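Local coordinates for protein photosystem II stability/assembly factor HCF136, chloroplastic (Cyanidioschyzon merolae, PDB 5OJ3) that probably acts as an assembly factor essential for photosystem II biogenesis, needed to form an early intermediate containing D2 and cytochrome b559, at residues 121-126 / 411-416; 276-281 / 317-322; 359-364 / 379-384. All blocks are in the same frame, centred on the assembly; numbering follows the deposited sequence.

Interaction 1: 121-126 / 411-416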
loop_
_atom_site.group_PDB
_atom_site.type_symbol
_atom_site.label_atom_id
_atom_site.label_comp_id
_atom_site.label_asym_id
_atom_site.label_seq_id
_atom_site.Cartn_x
_atom_site.Cartn_y
_atom_site.Cartn_z
ATOM N N PHE A 121 -1.366 6.894 8.327
ATOM C CA PHE A 121 -0.635 6.248 7.247
ATOM C C PHE A 121 -0.830 4.745 7.150
ATOM O O PHE A 121 -0.803 4.215 6.036
ATOM C CB PHE A 121 0.861 6.548 7.362
ATOM C CG PHE A 121 1.269 7.757 6.593
ATOM C CD1 PHE A 121 0.870 9.019 6.993
ATOM C CD2 PHE A 121 2.000 7.627 5.423
ATOM C CE1 PHE A 121 1.230 10.135 6.267
ATOM C CE2 PHE A 121 2.350 8.734 4.687
ATOM C CZ PHE A 121 1.974 9.995 5.110
ATOM N N ASP A 122 -1.014 4.039 8.263
ATOM C CA ASP A 122 -1.247 2.603 8.180
ATOM C C ASP A 122 -1.857 2.097 9.477
ATOM O O ASP A 122 -1.746 2.724 10.534
ATOM C CB ASP A 122 0.038 1.831 7.868
ATOM C CG ASP A 122 -0.240 0.437 7.338
ATOM O OD1 ASP A 122 -1.404 0.165 6.977
ATOM O OD2 ASP A 122 0.697 -0.389 7.292
ATOM N N ILE A 123 -2.501 0.939 9.368
ATOM C CA ILE A 123 -3.116 0.245 10.492
ATOM C C ILE A 123 -2.990 -1.251 10.237
ATOM O O ILE A 123 -3.144 -1.713 9.103
ATOM C CB ILE A 123 -4.587 0.686 10.677
ATOM C CG1 ILE A 123 -5.213 0.031 11.908
ATOM C CG2 ILE A 123 -5.407 0.409 9.422
ATOM C CD1 ILE A 123 -6.611 0.522 12.199
ATOM N N ASP A 124 -2.687 -2.009 11.290
ATOM C CA ASP A 124 -2.610 -3.459 11.177
ATOM C C ASP A 124 -2.988 -4.072 12.518
ATOM O O ASP A 124 -2.939 -3.412 13.558
ATOM C CB ASP A 124 -1.211 -3.919 10.737
ATOM C CG ASP A 124 -1.187 -5.371 10.279
ATOM O OD1 ASP A 124 -2.269 -5.924 9.995
ATOM O OD2 ASP A 124 -0.090 -5.960 10.197
ATOM N N PHE A 125 -3.360 -5.352 12.483
ATOM C CA PHE A 125 -3.908 -6.030 13.649
ATOM C C PHE A 125 -3.118 -7.293 13.962
ATOM O O PHE A 125 -2.717 -8.029 13.057
ATOM C CB PHE A 125 -5.386 -6.377 13.432
ATOM C CG PHE A 125 -6.313 -5.211 13.626
ATOM C CD1 PHE A 125 -6.803 -4.900 14.883
ATOM C CD2 PHE A 125 -6.686 -4.420 12.553
ATOM C CE1 PHE A 125 -7.649 -3.822 15.067
ATOM C CE2 PHE A 125 -7.533 -3.341 12.730
ATOM C CZ PHE A 125 -8.015 -3.043 13.989
ATOM N N SER A 126 -2.898 -7.524 15.256
ATOM C CA SER A 126 -2.254 -8.744 15.728
ATOM C C SER A 126 -3.026 -9.986 15.297
ATOM O O SER A 126 -4.259 -9.989 15.250
ATOM C CB SER A 126 -2.122 -8.712 17.250
ATOM O OG SER A 126 -2.038 -10.024 17.777
ATOM N N LYS A 411 -6.271 6.247 1.773
ATOM C CA LYS A 411 -5.915 4.835 1.827
ATOM C C LYS A 411 -7.085 4.019 2.360
ATOM O O LYS A 411 -7.725 4.408 3.341
ATOM C CB LYS A 411 -4.674 4.629 2.700
ATOM C CG LYS A 411 -4.062 3.241 2.641
ATOM C CD LYS A 411 -2.994 3.092 3.715
ATOM C CE LYS A 411 -2.790 1.643 4.121
ATOM N NZ LYS A 411 -2.277 0.830 2.986
ATOM N N ILE A 412 -7.346 2.881 1.716
ATOM C CA ILE A 412 -8.354 1.925 2.161
ATOM C C ILE A 412 -7.685 0.574 2.381
ATOM O O ILE A 412 -6.856 0.139 1.574
ATOM C CB ILE A 412 -9.516 1.803 1.154
ATOM C CG1 ILE A 412 -9.928 3.186 0.642
ATOM C CG2 ILE A 412 -10.698 1.079 1.787
ATOM C CD1 ILE A 412 -11.181 3.178 -0.215
ATOM N N LYS A 413 -8.061 -0.092 3.474
ATOM C CA LYS A 413 -7.469 -1.365 3.876
ATOM C C LYS A 413 -8.524 -2.257 4.506
ATOM O O LYS A 413 -9.164 -1.866 5.485
ATOM C CB LYS A 413 -6.315 -1.131 4.851
ATOM C CG LYS A 413 -5.430 -2.327 5.100
ATOM C CD LYS A 413 -4.346 -1.966 6.082
ATOM C CE LYS A 413 -3.241 -2.998 6.062
ATOM N NZ LYS A 413 -1.928 -2.332 6.295
ATOM N N PHE A 414 -8.706 -3.447 3.945
ATOM C CA PHE A 414 -9.585 -4.449 4.525
ATOM C C PHE A 414 -8.775 -5.517 5.248
ATOM O O PHE A 414 -7.614 -5.772 4.919
ATOM C CB PHE A 414 -10.460 -5.110 3.455
ATOM C CG PHE A 414 -11.560 -4.228 2.936
ATOM C CD1 PHE A 414 -11.284 -3.176 2.080
ATOM C CD2 PHE A 414 -12.877 -4.452 3.313
ATOM C CE1 PHE A 414 -12.297 -2.364 1.605
ATOM C CE2 PHE A 414 -13.894 -3.642 2.842
ATOM C CZ PHE A 414 -13.603 -2.597 1.986
ATOM N N PHE A 415 -9.409 -6.141 6.240
ATOM C CA PHE A 415 -8.896 -7.334 6.920
ATOM C C PHE A 415 -10.028 -8.350 6.868
ATOM O O PHE A 415 -10.841 -8.437 7.791
ATOM C CB PHE A 415 -8.450 -7.060 8.351
ATOM C CG PHE A 415 -7.331 -6.072 8.467
ATOM C CD1 PHE A 415 -7.560 -4.713 8.356
ATOM C CD2 PHE A 415 -6.037 -6.514 8.687
ATOM C CE1 PHE A 415 -6.518 -3.810 8.467
ATOM C CE2 PHE A 415 -4.993 -5.618 8.796
ATOM C CZ PHE A 415 -5.235 -4.263 8.689
ATOM N N GLY A 416 -10.067 -9.123 5.793
ATOM C CA GLY A 416 -11.243 -9.902 5.477
ATOM C C GLY A 416 -12.334 -8.986 4.956
ATOM O O GLY A 416 -12.182 -7.769 4.867
#
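Strands 121-125 and 411-414 run parallel, their axes 8° apart and 8.5 Å from each other at closest approach. Ile123 CA lies 8.1 Å from Lys413 CA, too far for backbone pairing, so side chains bridge the gap. This fits the innermost strands of two adjacent blades in the seven-bladed beta-propeller. A classic beta bulge, in which Phe121 and Asp122 both face Val136, lies near the start of strand 120-125.

Lys413 reaches across with CG anti to its backbone N (chi1 -167°) and a chain that bends only at its last torsion. Lys413 NZ donates to the syn lone pair of Asp122 OD1 in a salt bridge of 2.6 Å. Lys413 NZ also donates to Ile123 O at 3.1 Å, approaching from above the carbonyl plane. The lysine and aspartate chains cross at about a right angle. Asp122 OD1 further takes a weak bond from Ile123 N, while OD2 accepts from Val173 N on strand 169-176 of the following blade.

Farther along, the edge of Phe125 points into the face of Phe415 in a T-shaped pair, with ring centroids 5.4 Å apart and planes at 86°. Phe415 turns its own edge to strand 121-125: Phe415 CZ lies 3.3 Å from Ile123 O, in the ring plane, and Asp124 OD1 is close to the same edge. Asp124 OD2 is held by Phe175 N.

One ammonium thus grips two oxygens on the neighbouring blade, and Lys411 NZ, 4.1 Å from Asp122 OD1, adds nearby positive charge. Together they would probably favour the ionised form of Asp122, whose carboxylate links three successive propeller blades.

Interaction 2: 276-281 / 317-322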
loop_
_atom_site.group_PDB
_atom_site.type_symbol
_atom_site.label_atom_id
_atom_site.label_comp_id
_atom_site.label_asym_id
_atom_site.label_seq_id
_atom_site.Cartn_x
_atom_site.Cartn_y
_atom_site.Cartn_z
ATOM N N SER A 276 3.435 -2.368 -2.969
ATOM C CA SER A 276 2.591 -3.266 -2.201
ATOM C C SER A 276 3.083 -4.681 -2.430
ATOM O O SER A 276 3.677 -4.989 -3.469
ATOM C CB SER A 276 1.113 -3.144 -2.583
ATOM O OG SER A 276 0.884 -3.639 -3.888
ATOM N N ARG A 277 2.816 -5.542 -1.455
ATOM C CA ARG A 277 3.232 -6.931 -1.513
ATOM C C ARG A 277 2.020 -7.839 -1.658
ATOM O O ARG A 277 0.979 -7.629 -1.025
ATOM C CB ARG A 277 4.035 -7.335 -0.269
ATOM C CG ARG A 277 4.730 -8.671 -0.466
ATOM C CD ARG A 277 5.800 -8.895 0.568
ATOM N NE ARG A 277 6.171 -10.286 0.722
ATOM C CZ ARG A 277 5.398 -11.243 1.212
ATOM N NH1 ARG A 277 4.190 -10.976 1.673
ATOM N NH2 ARG A 277 5.877 -12.466 1.291
ATOM N N ASP A 278 2.181 -8.860 -2.485
ATOM C CA ASP A 278 1.144 -9.808 -2.827
ATOM C C ASP A 278 1.066 -10.901 -1.758
ATOM O O ASP A 278 1.933 -11.024 -0.887
ATOM C CB ASP A 278 1.466 -10.388 -4.211
ATOM C CG ASP A 278 0.537 -11.489 -4.636
ATOM O OD1 ASP A 278 -0.471 -11.189 -5.299
ATOM O OD2 ASP A 278 0.824 -12.662 -4.317
ATOM N N VAL A 279 -0.000 -11.700 -1.823
ATOM C CA VAL A 279 -0.200 -12.730 -0.820
ATOM C C VAL A 279 0.808 -13.859 -0.985
ATOM O O VAL A 279 1.080 -14.590 -0.026
ATOM C CB VAL A 279 -1.655 -13.228 -0.882
ATOM C CG1 VAL A 279 -1.824 -14.332 -1.917
ATOM C CG2 VAL A 279 -2.124 -13.660 0.481
ATOM N N HIS A 280 1.375 -14.019 -2.179
ATOM C CA HIS A 280 2.418 -15.002 -2.446
ATOM C C HIS A 280 3.809 -14.382 -2.515
ATOM O O HIS A 280 4.743 -15.031 -3.000
ATOM C CB HIS A 280 2.113 -15.767 -3.740
ATOM C CG HIS A 280 0.728 -16.334 -3.791
ATOM N ND1 HIS A 280 -0.270 -15.797 -4.575
ATOM C CD2 HIS A 280 0.175 -17.391 -3.150
ATOM C CE1 HIS A 280 -1.377 -16.505 -4.421
ATOM N NE2 HIS A 280 -1.134 -17.473 -3.557
ATOM N N GLY A 281 3.971 -13.151 -2.038
ATOM C CA GLY A 281 5.266 -12.505 -2.004
ATOM C C GLY A 281 5.653 -11.741 -3.249
ATOM O O GLY A 281 6.803 -11.293 -3.343
ATOM N N ILE A 317 -1.260 1.973 -8.021
ATOM C CA ILE A 317 -1.266 0.614 -8.543
ATOM C C ILE A 317 -1.232 -0.375 -7.382
ATOM O O ILE A 317 -0.724 -0.068 -6.296
ATOM C CB ILE A 317 -0.092 0.397 -9.517
ATOM C CG1 ILE A 317 -0.253 -0.919 -10.282
ATOM C CG2 ILE A 317 1.248 0.451 -8.789
ATOM C CD1 ILE A 317 0.495 -0.967 -11.602
ATOM N N GLY A 318 -1.783 -1.563 -7.605
ATOM C CA GLY A 318 -1.828 -2.593 -6.582
ATOM C C GLY A 318 -2.474 -3.844 -7.134
ATOM O O GLY A 318 -2.869 -3.905 -8.304
ATOM N N PHE A 319 -2.595 -4.845 -6.264
ATOM C CA PHE A 319 -3.186 -6.125 -6.628
ATOM C C PHE A 319 -4.646 -6.191 -6.193
ATOM O O PHE A 319 -5.036 -5.602 -5.183
ATOM C CB PHE A 319 -2.416 -7.295 -6.000
ATOM C CG PHE A 319 -0.984 -7.401 -6.450
ATOM C CD1 PHE A 319 0.064 -7.030 -5.619
ATOM C CD2 PHE A 319 -0.692 -7.846 -7.730
ATOM C CE1 PHE A 319 1.379 -7.135 -6.048
ATOM C CE2 PHE A 319 0.616 -7.949 -8.163
ATOM C CZ PHE A 319 1.653 -7.593 -7.324
ATOM N N ILE A 320 -5.450 -6.917 -6.970
ATOM C CA ILE A 320 -6.861 -7.104 -6.640
ATOM C C ILE A 320 -6.971 -8.031 -5.435
ATOM O O ILE A 320 -6.583 -9.207 -5.500
ATOM C CB ILE A 320 -7.644 -7.649 -7.840
ATOM C CG1 ILE A 320 -7.978 -6.518 -8.817
ATOM C CG2 ILE A 320 -8.923 -8.344 -7.388
ATOM C CD1 ILE A 320 -8.153 -6.975 -10.247
ATOM N N GLN A 321 -7.515 -7.501 -4.337
ATOM C CA GLN A 321 -7.548 -8.159 -3.025
ATOM C C GLN A 321 -6.273 -8.960 -2.772
ATOM O O GLN A 321 -6.294 -10.146 -2.439
ATOM C CB GLN A 321 -8.817 -9.008 -2.849
ATOM C CG GLN A 321 -9.282 -9.844 -4.029
ATOM C CD GLN A 321 -10.627 -10.501 -3.767
ATOM O OE1 GLN A 321 -11.074 -10.591 -2.624
ATOM N NE2 GLN A 321 -11.286 -10.949 -4.829
ATOM N N ASN A 322 -5.146 -8.266 -2.942
ATOM C CA ASN A 322 -3.823 -8.728 -2.519
ATOM C C ASN A 322 -3.435 -10.065 -3.145
ATOM O O ASN A 322 -2.761 -10.883 -2.522
ATOM C CB ASN A 322 -3.742 -8.816 -0.994
ATOM C CG ASN A 322 -4.180 -7.535 -0.316
ATOM O OD1 ASN A 322 -3.942 -6.438 -0.822
ATOM N ND2 ASN A 322 -4.827 -7.666 0.836
#
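Where two neighbouring blades of the beta-propeller meet, the turn following strand 275-277 packs on the end of strand 314-319, and Asp278 carries much of the contact. Asp278 CB lies over one face of the Phe319 ring, 4.1 Å from the ring centroid and 26° off the normal, a CH-pi contact offset toward the rim. CG stands anti to the backbone N (chi1 174°), and Asp278 OD1 comes back over the ring, 4.0 Å from Phe319 CG. Asp278 OD1 also lies 3.6 Å from Asn322 O, a proximity and not a bond; its hydrogen bond comes from Ala324 N. Asp278 OD2 turns to its own turn and receives His280 N at 2.6 Å with an N-H...O angle of 168°, closing an Asx turn, and a weak bond from His280 ND1 joins it. Asp278 also starts a type I turn, in which Gly281 N bonds to Asp278 O. Phe319 CD1 approaches Ser276 OG, at 3.9 Å, so the ring spans the strand end and the turn. An alanine in place of Phe319 would remove the face beneath Asp278 CB and would probably loosen the turn against the neighbouring blade. Between the backbones, Val279 N donates to Asn322 O over 3.0 Å, from above the carbonyl plane.

Interaction 3: 359-364 / 379-384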
loop_
_atom_site.group_PDB
_atom_site.type_symbol
_atom_site.label_atom_id
_atom_site.label_comp_id
_atom_site.label_asym_id
_atom_site.label_seq_id
_atom_site.Cartn_x
_atom_site.Cartn_y
_atom_site.Cartn_z
ATOM N N SER A 359 -14.698 5.551 -14.330
ATOM C CA SER A 359 -14.754 5.759 -12.885
ATOM C C SER A 359 -15.879 6.700 -12.472
ATOM O O SER A 359 -16.393 6.588 -11.353
ATOM C CB SER A 359 -13.413 6.282 -12.375
ATOM O OG SER A 359 -13.081 7.517 -12.984
ATOM N N LYS A 360 -16.237 7.660 -13.332
ATOM C CA LYS A 360 -17.289 8.645 -13.071
ATOM C C LYS A 360 -16.907 9.622 -11.968
ATOM O O LYS A 360 -17.775 10.250 -11.355
ATOM C CB LYS A 360 -18.626 7.968 -12.752
ATOM C CG LYS A 360 -19.357 7.428 -13.975
ATOM C CD LYS A 360 -20.336 6.350 -13.567
ATOM C CE LYS A 360 -21.776 6.805 -13.552
ATOM N NZ LYS A 360 -22.553 6.067 -12.515
ATOM N N THR A 361 -15.610 9.763 -11.721
ATOM C CA THR A 361 -15.075 10.637 -10.691
ATOM C C THR A 361 -15.045 12.104 -11.081
ATOM O O THR A 361 -14.804 12.951 -10.212
ATOM C CB THR A 361 -13.660 10.200 -10.356
ATOM O OG1 THR A 361 -13.163 11.001 -9.277
ATOM C CG2 THR A 361 -12.780 10.306 -11.594
ATOM N N GLY A 362 -15.293 12.422 -12.347
ATOM C CA GLY A 362 -15.095 13.763 -12.862
ATOM C C GLY A 362 -13.629 13.951 -13.192
ATOM O O GLY A 362 -12.976 13.001 -13.630
ATOM N N GLY A 363 -13.068 15.124 -12.925
ATOM C CA GLY A 363 -11.657 15.284 -13.213
ATOM C C GLY A 363 -10.758 14.889 -12.072
ATOM O O GLY A 363 -9.531 14.847 -12.214
ATOM N N TYR A 364 -11.366 14.560 -10.939
ATOM C CA TYR A 364 -10.639 14.220 -9.729
ATOM C C TYR A 364 -9.942 12.875 -9.879
ATOM O O TYR A 364 -10.483 11.936 -10.465
ATOM C CB TYR A 364 -11.612 14.201 -8.556
ATOM C CG TYR A 364 -12.102 15.585 -8.201
ATOM C CD1 TYR A 364 -11.289 16.471 -7.508
ATOM C CD2 TYR A 364 -13.368 16.016 -8.582
ATOM C CE1 TYR A 364 -11.725 17.739 -7.191
ATOM C CE2 TYR A 364 -13.814 17.287 -8.267
ATOM C CZ TYR A 364 -12.987 18.142 -7.569
ATOM O OH TYR A 364 -13.409 19.409 -7.246
ATOM N N ALA A 379 -13.262 3.074 -3.633
ATOM C CA ALA A 379 -12.187 3.937 -4.100
ATOM C C ALA A 379 -12.207 5.261 -3.351
ATOM O O ALA A 379 -13.276 5.782 -3.022
ATOM C CB ALA A 379 -12.296 4.192 -5.608
ATOM N N ALA A 380 -11.020 5.799 -3.090
ATOM C CA ALA A 380 -10.851 7.106 -2.465
ATOM C C ALA A 380 -10.420 8.107 -3.530
ATOM O O ALA A 380 -9.537 7.813 -4.344
ATOM C CB ALA A 380 -9.822 7.050 -1.335
ATOM N N VAL A 381 -11.043 9.288 -3.519
ATOM C CA VAL A 381 -10.919 10.250 -4.605
ATOM C C VAL A 381 -10.460 11.594 -4.047
ATOM O O VAL A 381 -10.667 11.912 -2.873
ATOM C CB VAL A 381 -12.264 10.380 -5.365
ATOM C CG1 VAL A 381 -12.242 11.492 -6.389
ATOM C CG2 VAL A 381 -12.613 9.061 -6.032
ATOM N N GLY A 382 -9.832 12.392 -4.918
ATOM C CA GLY A 382 -9.164 13.615 -4.508
ATOM C C GLY A 382 -10.088 14.681 -3.959
ATOM O O GLY A 382 -9.644 15.534 -3.184
ATOM N N GLY A 383 -11.361 14.660 -4.340
ATOM C CA GLY A 383 -12.306 15.630 -3.835
ATOM C C GLY A 383 -12.759 15.394 -2.415
ATOM O O GLY A 383 -13.708 16.037 -1.959
ATOM N N GLY A 384 -12.106 14.484 -1.696
ATOM C CA GLY A 384 -12.599 14.066 -0.403
ATOM C C GLY A 384 -13.766 13.115 -0.495
ATOM O O GLY A 384 -14.470 12.913 0.500
#
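In this seven-bladed beta-propeller, the loop 359-364 leads from strand 354-356, the last of one blade, to strand 366-371, the first of the next, and packs on a hairpin turn of that next blade. The turn, type I from Val381 to Gly384, begins at the end of strand 377-381 and is closed by a weak bond from Gly384 N to Val381 O. Gly384 has positive phi, and a side chain there would collide with the preceding carbonyl O, so the turn itself calls for glycine at that position.

The close packing centres on one methyl group. Val381 holds CG1 anti to its backbone N (chi1 173°), which directs this branch into the loop. There Val381 CG1 meets Thr361 OG1 at 3.1 Å and Tyr364 CB at 3.5 Å. Thr361 places its hydroxyl anti to the backbone N (chi1 -176°), and Thr361 OG1 donates to Tyr364 O over 3.1 Å, from above the carbonyl plane. That bond draws the two ends of Thr361-Tyr364 together, so both residues present themselves to the same valine. Val381 and Thr361 are buried, and both also rest on Ile366 of strand 366-371.

The outer side is looser. Tyr364 is exposed, and its ring lies across the glycine turn, meeting backbone where the inner side meets a branched side chain. Gly383 CA sits over the Tyr364 ring face, 4.2 Å from its centroid and 25° off the normal, in a CH-pi contact. Gly382, also exposed, joins the loop through a backbone hydrogen bond with Gly365.

At this margin the nearest meeting of ring and turn is Tyr364 CD1 to Gly383 N, 3.6 Å apart, while Thr361 O lies at the edge of the same ring, in its plane.

In the fold
From the N terminus, strand 109-111 first joins the sheet of the last blade, and 121-126 then lies on the innermost strand of the first blade. Interaction 1 is completed only 285 residues later, at 411-416, so its long loop encloses both other contacts. Interaction 2 closes a loop of one blade's length, from 276-281 to 317-322. Interaction 3 follows in series, tying a connection between blades to a hairpin 15 residues on; none cross. Interactions 1 and 3 touch, with Ile412 CD1 3.9 Å from Ala380 N, whereas interactions 1 and 2 come no nearer than about 5 Å between nearest atoms. Interactions 1 and 2 each join consecutive blades near the centre; interaction 3 lies farther out.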